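Local coordinates for protein uncharacterized metal-dependent hydrolase (Pyrococcus furiosus, PDB 3ICJ) that probably hydrolyses carbon-nitrogen bonds other than peptide bonds, using a pair of zinc ions in its active site, at residues A[396-401]-A[416-421]; A[120-125]-A[145-150]; A[426-431]-A[474-479]. All coordinates share one frame; numbering follows the deposited sequence.

Contact 1 (A[396-401]-A[416-421])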
# COMPACT_ATOMS: atom_id res chain seq x y z
N PRO A 396 -7.80 7.03 1.89
CA PRO A 396 -8.70 8.17 1.68
C PRO A 396 -8.75 8.69 0.25
O PRO A 396 -9.79 9.21 -0.15
CB PRO A 396 -8.15 9.24 2.62
CG PRO A 396 -7.44 8.47 3.69
CD PRO A 396 -6.87 7.27 3.02
N HIS A 397 -7.67 8.54 -0.52
CA HIS A 397 -7.68 9.01 -1.90
C HIS A 397 -8.67 8.24 -2.80
O HIS A 397 -9.05 8.73 -3.85
CB HIS A 397 -6.27 9.08 -2.52
CG HIS A 397 -6.18 10.04 -3.67
ND1 HIS A 397 -6.11 9.62 -4.98
CD2 HIS A 397 -6.22 11.39 -3.71
CE1 HIS A 397 -6.08 10.67 -5.78
NE2 HIS A 397 -6.15 11.76 -5.04
N PHE A 398 -9.12 7.06 -2.37
CA PHE A 398 -10.20 6.32 -3.08
C PHE A 398 -11.45 7.21 -3.21
O PHE A 398 -12.20 7.10 -4.17
CB PHE A 398 -10.60 5.04 -2.33
CG PHE A 398 -9.66 3.84 -2.52
CD1 PHE A 398 -8.41 3.96 -3.08
CD2 PHE A 398 -10.06 2.59 -2.06
CE1 PHE A 398 -7.57 2.84 -3.23
CE2 PHE A 398 -9.24 1.47 -2.19
CZ PHE A 398 -7.98 1.60 -2.78
N ILE A 399 -11.68 8.08 -2.23
CA ILE A 399 -12.81 9.02 -2.27
C ILE A 399 -12.75 9.92 -3.52
O ILE A 399 -13.76 10.09 -4.21
CB ILE A 399 -12.93 9.87 -0.98
CG1 ILE A 399 -13.21 8.95 0.22
CG2 ILE A 399 -14.05 10.89 -1.12
CD1 ILE A 399 -13.05 9.62 1.61
N VAL A 400 -11.57 10.47 -3.79
CA VAL A 400 -11.30 11.26 -5.00
C VAL A 400 -11.37 10.42 -6.29
O VAL A 400 -12.01 10.83 -7.26
CB VAL A 400 -9.89 11.95 -4.90
CG1 VAL A 400 -9.60 12.80 -6.15
CG2 VAL A 400 -9.83 12.83 -3.66
N SER A 401 -10.73 9.25 -6.30
CA SER A 401 -10.57 8.44 -7.52
C SER A 401 -11.83 7.72 -7.97
O SER A 401 -12.09 7.59 -9.17
CB SER A 401 -9.48 7.39 -7.32
OG SER A 401 -8.22 7.99 -7.12
N TRP A 416 -22.66 3.82 2.81
CA TRP A 416 -21.75 2.88 3.46
C TRP A 416 -20.28 3.14 3.13
O TRP A 416 -19.39 2.57 3.76
CB TRP A 416 -22.10 1.44 3.04
CG TRP A 416 -23.53 0.99 3.37
CD1 TRP A 416 -24.39 1.55 4.28
CD2 TRP A 416 -24.22 -0.15 2.81
NE1 TRP A 416 -25.58 0.85 4.30
CE2 TRP A 416 -25.49 -0.20 3.42
CE3 TRP A 416 -23.87 -1.13 1.86
CZ2 TRP A 416 -26.44 -1.20 3.10
CZ3 TRP A 416 -24.82 -2.12 1.54
CH2 TRP A 416 -26.09 -2.14 2.16
N ALA A 417 -20.03 3.99 2.14
CA ALA A 417 -18.70 4.07 1.54
C ALA A 417 -17.71 4.98 2.27
O ALA A 417 -18.04 6.13 2.57
CB ALA A 417 -18.79 4.49 0.07
N TYR A 418 -16.50 4.46 2.50
CA TYR A 418 -15.34 5.24 3.00
C TYR A 418 -15.68 6.07 4.23
O TYR A 418 -15.47 7.30 4.28
CB TYR A 418 -14.70 6.08 1.87
CG TYR A 418 -14.37 5.27 0.63
CD1 TYR A 418 -13.61 4.10 0.72
CD2 TYR A 418 -14.83 5.67 -0.63
CE1 TYR A 418 -13.31 3.34 -0.43
CE2 TYR A 418 -14.53 4.92 -1.78
CZ TYR A 418 -13.77 3.76 -1.67
OH TYR A 418 -13.47 3.02 -2.81
N ARG A 419 -16.18 5.35 5.23
CA ARG A 419 -16.70 5.95 6.45
C ARG A 419 -15.57 6.21 7.45
O ARG A 419 -15.55 5.65 8.54
CB ARG A 419 -17.76 5.02 7.05
CG ARG A 419 -18.95 4.83 6.14
CD ARG A 419 -20.04 3.95 6.79
NE ARG A 419 -20.75 4.63 7.87
CZ ARG A 419 -21.81 4.10 8.48
NH1 ARG A 419 -22.26 2.89 8.13
NH2 ARG A 419 -22.43 4.76 9.46
N LEU A 420 -14.63 7.08 7.05
CA LEU A 420 -13.39 7.30 7.77
C LEU A 420 -13.62 7.75 9.20
O LEU A 420 -13.00 7.22 10.12
CB LEU A 420 -12.50 8.31 7.03
CG LEU A 420 -12.22 8.03 5.54
CD1 LEU A 420 -11.23 9.04 4.97
CD2 LEU A 420 -11.70 6.63 5.33
N LYS A 421 -14.50 8.73 9.37
CA LYS A 421 -14.77 9.29 10.70
C LYS A 421 -15.42 8.24 11.61
O LYS A 421 -14.99 8.05 12.76
CB LYS A 421 -15.62 10.56 10.58
CG LYS A 421 -16.17 11.11 11.90
CD LYS A 421 -15.06 11.63 12.78
CE LYS A 421 -15.60 12.42 13.96
NZ LYS A 421 -14.67 12.31 15.11
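Tyr418 packs against Phe398 and Ile399 within the beta-alpha-beta crossover that joins strands 391-394 and 429-431 of the amidohydrolase barrel. Its CB lies 3.6 Å from Ile399 CG1, where the two side chains run antiparallel past each other. With CG anti to the carbonyl carbon (chi1 -52°), the tyrosine runs on toward Phe398: CG and CD2 still touch Ile399 CG1, then CE1 reaches the edge of the Phe398 ring, in its plane, 3.7 Å from Phe398 CD2. Tyr418 CZ comes closer still, 3.5 Å from Phe398 CB. Phe398 CB sits over a face of the Tyr418 ring in a CH-pi contact, whereas the ring planes of Phe398 and Tyr418 are inclined at 71° and form only an oblique pair. Alongside, Ile399 CD1 and Leu420 CD1 meet tip to tip at 3.9 Å, and Leu420 CD1 also touches Pro396 CB. Phe398 in turn adjoins the side chains of His373 and Asp434, both zinc ligands. A leucine in place of Tyr418 would probably leave Phe398 CB without its aromatic face and Asp402 without a hydroxyl mate. The phenolic OH of Tyr418 hydrogen-bonds to Asp402 OD2 and also lies 3.5 Å from Phe398 CD2.

Contact 2 (A[120-125]-A[145-150])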
# COMPACT_ATOMS: atom_id res chain seq x y z
N LYS A 120 1.41 10.23 -29.96
CA LYS A 120 0.57 10.53 -31.13
C LYS A 120 0.77 9.63 -32.35
O LYS A 120 -0.09 9.59 -33.23
CB LYS A 120 0.73 12.01 -31.52
CG LYS A 120 0.33 13.01 -30.43
CD LYS A 120 -1.13 12.87 -30.04
CE LYS A 120 -1.49 13.84 -28.93
NZ LYS A 120 -2.72 13.34 -28.24
N SER A 121 1.90 8.93 -32.41
CA SER A 121 2.18 8.05 -33.56
C SER A 121 2.98 6.82 -33.15
O SER A 121 3.66 6.84 -32.12
CB SER A 121 2.91 8.82 -34.68
OG SER A 121 4.29 9.04 -34.38
N MET A 122 2.91 5.77 -33.96
CA MET A 122 3.68 4.54 -33.72
C MET A 122 5.20 4.78 -33.73
O MET A 122 5.95 4.09 -33.03
CB MET A 122 3.29 3.43 -34.71
CG MET A 122 3.54 1.99 -34.19
SD MET A 122 2.57 1.55 -32.73
CE MET A 122 0.92 1.95 -33.29
N GLU A 123 5.64 5.78 -34.50
CA GLU A 123 7.03 6.22 -34.58
C GLU A 123 7.52 6.75 -33.23
O GLU A 123 8.60 6.36 -32.79
CB GLU A 123 7.21 7.31 -35.66
CG GLU A 123 7.09 6.84 -37.13
CD GLU A 123 5.68 6.36 -37.52
OE1 GLU A 123 4.67 6.95 -37.06
OE2 GLU A 123 5.57 5.37 -38.29
N GLU A 124 6.77 7.64 -32.62
CA GLU A 124 7.08 8.11 -31.31
C GLU A 124 6.97 7.07 -30.17
O GLU A 124 7.74 7.07 -29.23
CB GLU A 124 6.23 9.34 -31.00
CG GLU A 124 6.05 9.58 -29.53
CD GLU A 124 6.04 11.04 -29.20
OE1 GLU A 124 7.05 11.52 -28.64
OE2 GLU A 124 5.02 11.69 -29.48
N LEU A 125 5.98 6.19 -30.30
CA LEU A 125 5.84 5.10 -29.34
C LEU A 125 7.07 4.22 -29.37
O LEU A 125 7.60 3.87 -28.32
CB LEU A 125 4.57 4.27 -29.60
CG LEU A 125 4.26 3.12 -28.62
CD1 LEU A 125 2.79 3.05 -28.27
CD2 LEU A 125 4.74 1.77 -29.15
N ASP A 145 -6.51 5.15 -30.31
CA ASP A 145 -7.15 6.35 -30.87
C ASP A 145 -6.16 7.50 -31.01
O ASP A 145 -6.17 8.20 -32.03
CB ASP A 145 -8.33 6.79 -30.00
CG ASP A 145 -9.40 5.73 -29.88
OD1 ASP A 145 -9.64 5.00 -30.87
OD2 ASP A 145 -10.01 5.63 -28.79
N GLU A 146 -5.31 7.67 -30.00
CA GLU A 146 -4.24 8.67 -30.02
C GLU A 146 -3.13 8.30 -31.01
O GLU A 146 -2.52 9.17 -31.63
CB GLU A 146 -3.66 8.85 -28.61
CG GLU A 146 -4.65 9.39 -27.57
CD GLU A 146 -4.12 9.35 -26.14
OE1 GLU A 146 -3.23 8.52 -25.83
OE2 GLU A 146 -4.60 10.14 -25.30
N LEU A 147 -2.90 7.00 -31.18
CA LEU A 147 -1.89 6.46 -32.10
C LEU A 147 -2.32 6.48 -33.57
O LEU A 147 -1.47 6.61 -34.46
CB LEU A 147 -1.55 5.01 -31.71
CG LEU A 147 -0.68 4.78 -30.48
CD1 LEU A 147 -0.87 3.36 -29.98
CD2 LEU A 147 0.78 5.06 -30.79
N GLY A 148 -3.62 6.31 -33.82
CA GLY A 148 -4.15 6.23 -35.19
C GLY A 148 -4.49 4.80 -35.60
O GLY A 148 -5.28 4.59 -36.52
N ARG A 149 -3.89 3.84 -34.91
CA ARG A 149 -4.16 2.41 -35.08
C ARG A 149 -3.66 1.64 -33.86
O ARG A 149 -3.06 2.23 -32.95
CB ARG A 149 -3.53 1.85 -36.38
CG ARG A 149 -2.01 1.99 -36.51
CD ARG A 149 -1.51 1.31 -37.78
NE ARG A 149 -0.05 1.41 -37.95
CZ ARG A 149 0.84 0.57 -37.43
NH1 ARG A 149 0.45 -0.45 -36.67
NH2 ARG A 149 2.13 0.76 -37.65
N TRP A 150 -3.92 0.34 -33.82
CA TRP A 150 -3.45 -0.51 -32.73
C TRP A 150 -1.96 -0.81 -32.90
O TRP A 150 -1.50 -1.07 -34.02
CB TRP A 150 -4.20 -1.84 -32.72
CG TRP A 150 -5.59 -1.78 -32.19
CD1 TRP A 150 -6.72 -1.43 -32.88
CD2 TRP A 150 -6.02 -2.13 -30.87
NE1 TRP A 150 -7.82 -1.52 -32.06
CE2 TRP A 150 -7.42 -1.95 -30.82
CE3 TRP A 150 -5.35 -2.57 -29.71
CZ2 TRP A 150 -8.17 -2.19 -29.66
CZ3 TRP A 150 -6.11 -2.81 -28.54
CH2 TRP A 150 -7.50 -2.61 -28.54
O HOH W 1 3.27 3.57 -38.46
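Leu147 fits against the first turn of helix 122-130, the helix of a beta-alpha-beta crossover between parallel strands 114-115 and 137-142. On the tight side, Leu147 CD2 lies 3.6 Å from Ser121 O and 3.8 Å from Leu125 CD1, the two leucines crossing at about a right angle, with Trp142 of strand 137-142 touching both. Met122 closes the apolar cluster: with CG anti to the backbone N (chi1 -154°), bends at chi2 and chi3 bring CE to 4.0 Å from Leu147 CD2. The same methyl lies over one face of the Arg149 guanidinium, offset toward its rim. Ser121 is the N-cap of the helix, its OG accepting a weak bond from Glu124 N.

Toward solvent the contact loosens. Lys120 and Glu146 carry opposite charges, yet Lys120 NZ stays 4.7 Å from Glu146 OE2, too far for a salt bridge, and no direct hydrogen bond joins the two segments. Arg149 has its ionic partner beyond them, in Asp155 of helix 153-156. The arginine's link to Glu123 passes through a water, which accepts from Arg149 NH2 at 3.1 Å and donates to Glu123 OE2 at 2.9 Å.

Contact 3 (A[426-431]-A[474-479])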
# COMPACT_ATOMS: atom_id res chain seq x y z
N ILE A 426 -14.67 3.99 16.26
CA ILE A 426 -15.08 2.71 16.90
C ILE A 426 -13.96 1.66 17.01
O ILE A 426 -14.11 0.68 17.75
CB ILE A 426 -16.32 2.05 16.24
CG1 ILE A 426 -15.99 1.59 14.81
CG2 ILE A 426 -17.57 2.98 16.34
CD1 ILE A 426 -17.02 0.70 14.13
N THR A 427 -12.87 1.83 16.26
CA THR A 427 -11.78 0.87 16.29
C THR A 427 -10.46 1.55 15.90
O THR A 427 -10.44 2.75 15.60
CB THR A 427 -12.07 -0.35 15.35
OG1 THR A 427 -11.11 -1.38 15.58
CG2 THR A 427 -12.05 0.07 13.88
N LYS A 428 -9.37 0.78 15.91
CA LYS A 428 -8.09 1.29 15.42
C LYS A 428 -8.08 1.35 13.91
O LYS A 428 -8.32 0.33 13.25
CB LYS A 428 -6.92 0.44 15.94
CG LYS A 428 -6.64 0.70 17.42
CD LYS A 428 -5.82 -0.41 18.06
CE LYS A 428 -5.68 -0.12 19.56
NZ LYS A 428 -4.96 -1.20 20.26
N LEU A 429 -7.81 2.53 13.37
CA LEU A 429 -7.82 2.72 11.91
C LEU A 429 -6.52 3.39 11.47
O LEU A 429 -5.94 4.16 12.22
CB LEU A 429 -9.05 3.51 11.44
CG LEU A 429 -9.18 3.73 9.93
CD1 LEU A 429 -10.52 3.34 9.39
CD2 LEU A 429 -8.90 5.18 9.62
N GLY A 430 -6.07 3.09 10.27
CA GLY A 430 -4.83 3.66 9.75
C GLY A 430 -5.01 4.05 8.30
O GLY A 430 -5.90 3.52 7.63
N PHE A 431 -4.17 4.98 7.83
CA PHE A 431 -4.24 5.47 6.48
C PHE A 431 -3.16 4.88 5.60
O PHE A 431 -2.04 4.63 6.05
CB PHE A 431 -4.16 7.00 6.42
CG PHE A 431 -5.46 7.71 6.77
CD1 PHE A 431 -6.64 7.01 7.00
CD2 PHE A 431 -5.47 9.10 6.86
CE1 PHE A 431 -7.83 7.69 7.32
CE2 PHE A 431 -6.65 9.79 7.17
CZ PHE A 431 -7.83 9.08 7.40
N SER A 474 -1.86 4.20 11.67
CA SER A 474 -1.21 3.19 10.85
C SER A 474 -0.30 2.24 11.64
O SER A 474 -0.35 1.03 11.43
CB SER A 474 -0.42 3.88 9.76
OG SER A 474 -1.28 4.29 8.71
N ALA A 475 0.50 2.79 12.55
CA ALA A 475 1.36 1.99 13.40
C ALA A 475 0.58 0.98 14.23
O ALA A 475 0.94 -0.19 14.29
CB ALA A 475 2.20 2.88 14.31
N GLN A 476 -0.51 1.44 14.85
CA GLN A 476 -1.36 0.55 15.67
C GLN A 476 -2.02 -0.53 14.85
O GLN A 476 -2.14 -1.65 15.30
CB GLN A 476 -2.40 1.35 16.45
CG GLN A 476 -1.75 2.15 17.55
CD GLN A 476 -2.59 2.19 18.78
OE1 GLN A 476 -3.51 3.01 18.91
NE2 GLN A 476 -2.27 1.30 19.73
N VAL A 477 -2.40 -0.18 13.63
CA VAL A 477 -3.05 -1.10 12.72
C VAL A 477 -2.06 -2.18 12.26
O VAL A 477 -2.46 -3.32 12.00
CB VAL A 477 -3.73 -0.28 11.58
CG1 VAL A 477 -3.93 -1.07 10.32
CG2 VAL A 477 -5.06 0.25 12.12
N THR A 478 -0.77 -1.82 12.23
CA THR A 478 0.32 -2.72 11.85
C THR A 478 1.05 -3.34 13.09
O THR A 478 2.15 -3.88 12.97
CB THR A 478 1.30 -1.97 10.89
OG1 THR A 478 0.53 -1.20 9.93
CG2 THR A 478 2.19 -2.93 10.10
N LEU A 479 0.42 -3.25 14.27
CA LEU A 479 0.95 -3.83 15.52
C LEU A 479 2.39 -3.41 15.85
O LEU A 479 3.19 -4.22 16.33
CB LEU A 479 0.82 -5.36 15.50
CG LEU A 479 -0.58 -5.95 15.20
CD1 LEU A 479 -0.48 -7.48 15.17
CD2 LEU A 479 -1.65 -5.51 16.26
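Gly430 lies directly against the last turns of helix 463-477, its CA 3.6 Å from Ser474 N. A beta carbon at this glycine would run into Ser474 CA and press on Val477 CB, so the close approach of strand and helix depends on the missing side chain. Val477 fills the neighbouring position with one branch: CG2, anti to the carbonyl carbon, rests on the backbone running into the strand, 3.5 Å from Lys428 O and equally near Leu429 C and Gly430 N. Just before the strand, the extended Lys428 side chain crosses that of Gln476 at about a right angle, bringing Lys428 CE to 3.7 Å from Gln476 NE2; the two side chains only touch, without a hydrogen bond.

Ser474 supplies the polar link. Its OG takes a weak, strongly bent bond from Phe431 N (3.1 Å, 122° at the hydrogen) and lies 2.8 Å from Phe431 O, a close approach not counted as a bond. The main partner of the hydroxyl is Phe98 O of strand 92-102, and it also hydrogen-bonds to Ser100 OG there. Strand 429-431 is the eighth of the (beta/alpha)8 barrel, pairing with strand 391-394 on one edge, and the backbone bond of Phe431 with Ser100 brings it to the first strand; the zinc ligand Asp434 follows it in the chain.

Farther out, the helix end is closed by its own bonds. Ser474 O is gripped by two donors from opposite faces of its carbonyl plane, Thr478 N at 3.0 Å and Thr478 OG1 at 2.8 Å, the hydroxyl tilted 31° from that plane. Beyond it Leu479, with positive phi, is the C-prime residue of a Schellman motif: its N bonds to Gln476 O at 3.2 Å, while Ala480 N reaches back to Ala475 O. Val477 O is held by Arg391 NH1 of the adjoining strand.

Overall arrangement
Contacts 1 and 3 are buried parts of the catalytic barrel and are consecutive in it: helix 420-426, which begins in contact 1, leads into strand 429-431 of contact 3. They also touch, Phe431 CD1 lying 3.7 Å from Pro396 CG. Their chemistry differs: contact 1 is aromatic and aliphatic packing across a crossover near the zinc site, whereas contact 3 sets a helix against strand backbone with a serine hydroxyl as its polar link. Contact 2 lies beside a separate sheet, with helix 122-130 in one of its crossovers, about 36 Å from contact 1 and 46 Å from contact 3, centre to centre. Only partly buried, it combines a small apolar core with a charged, water-bridged rim.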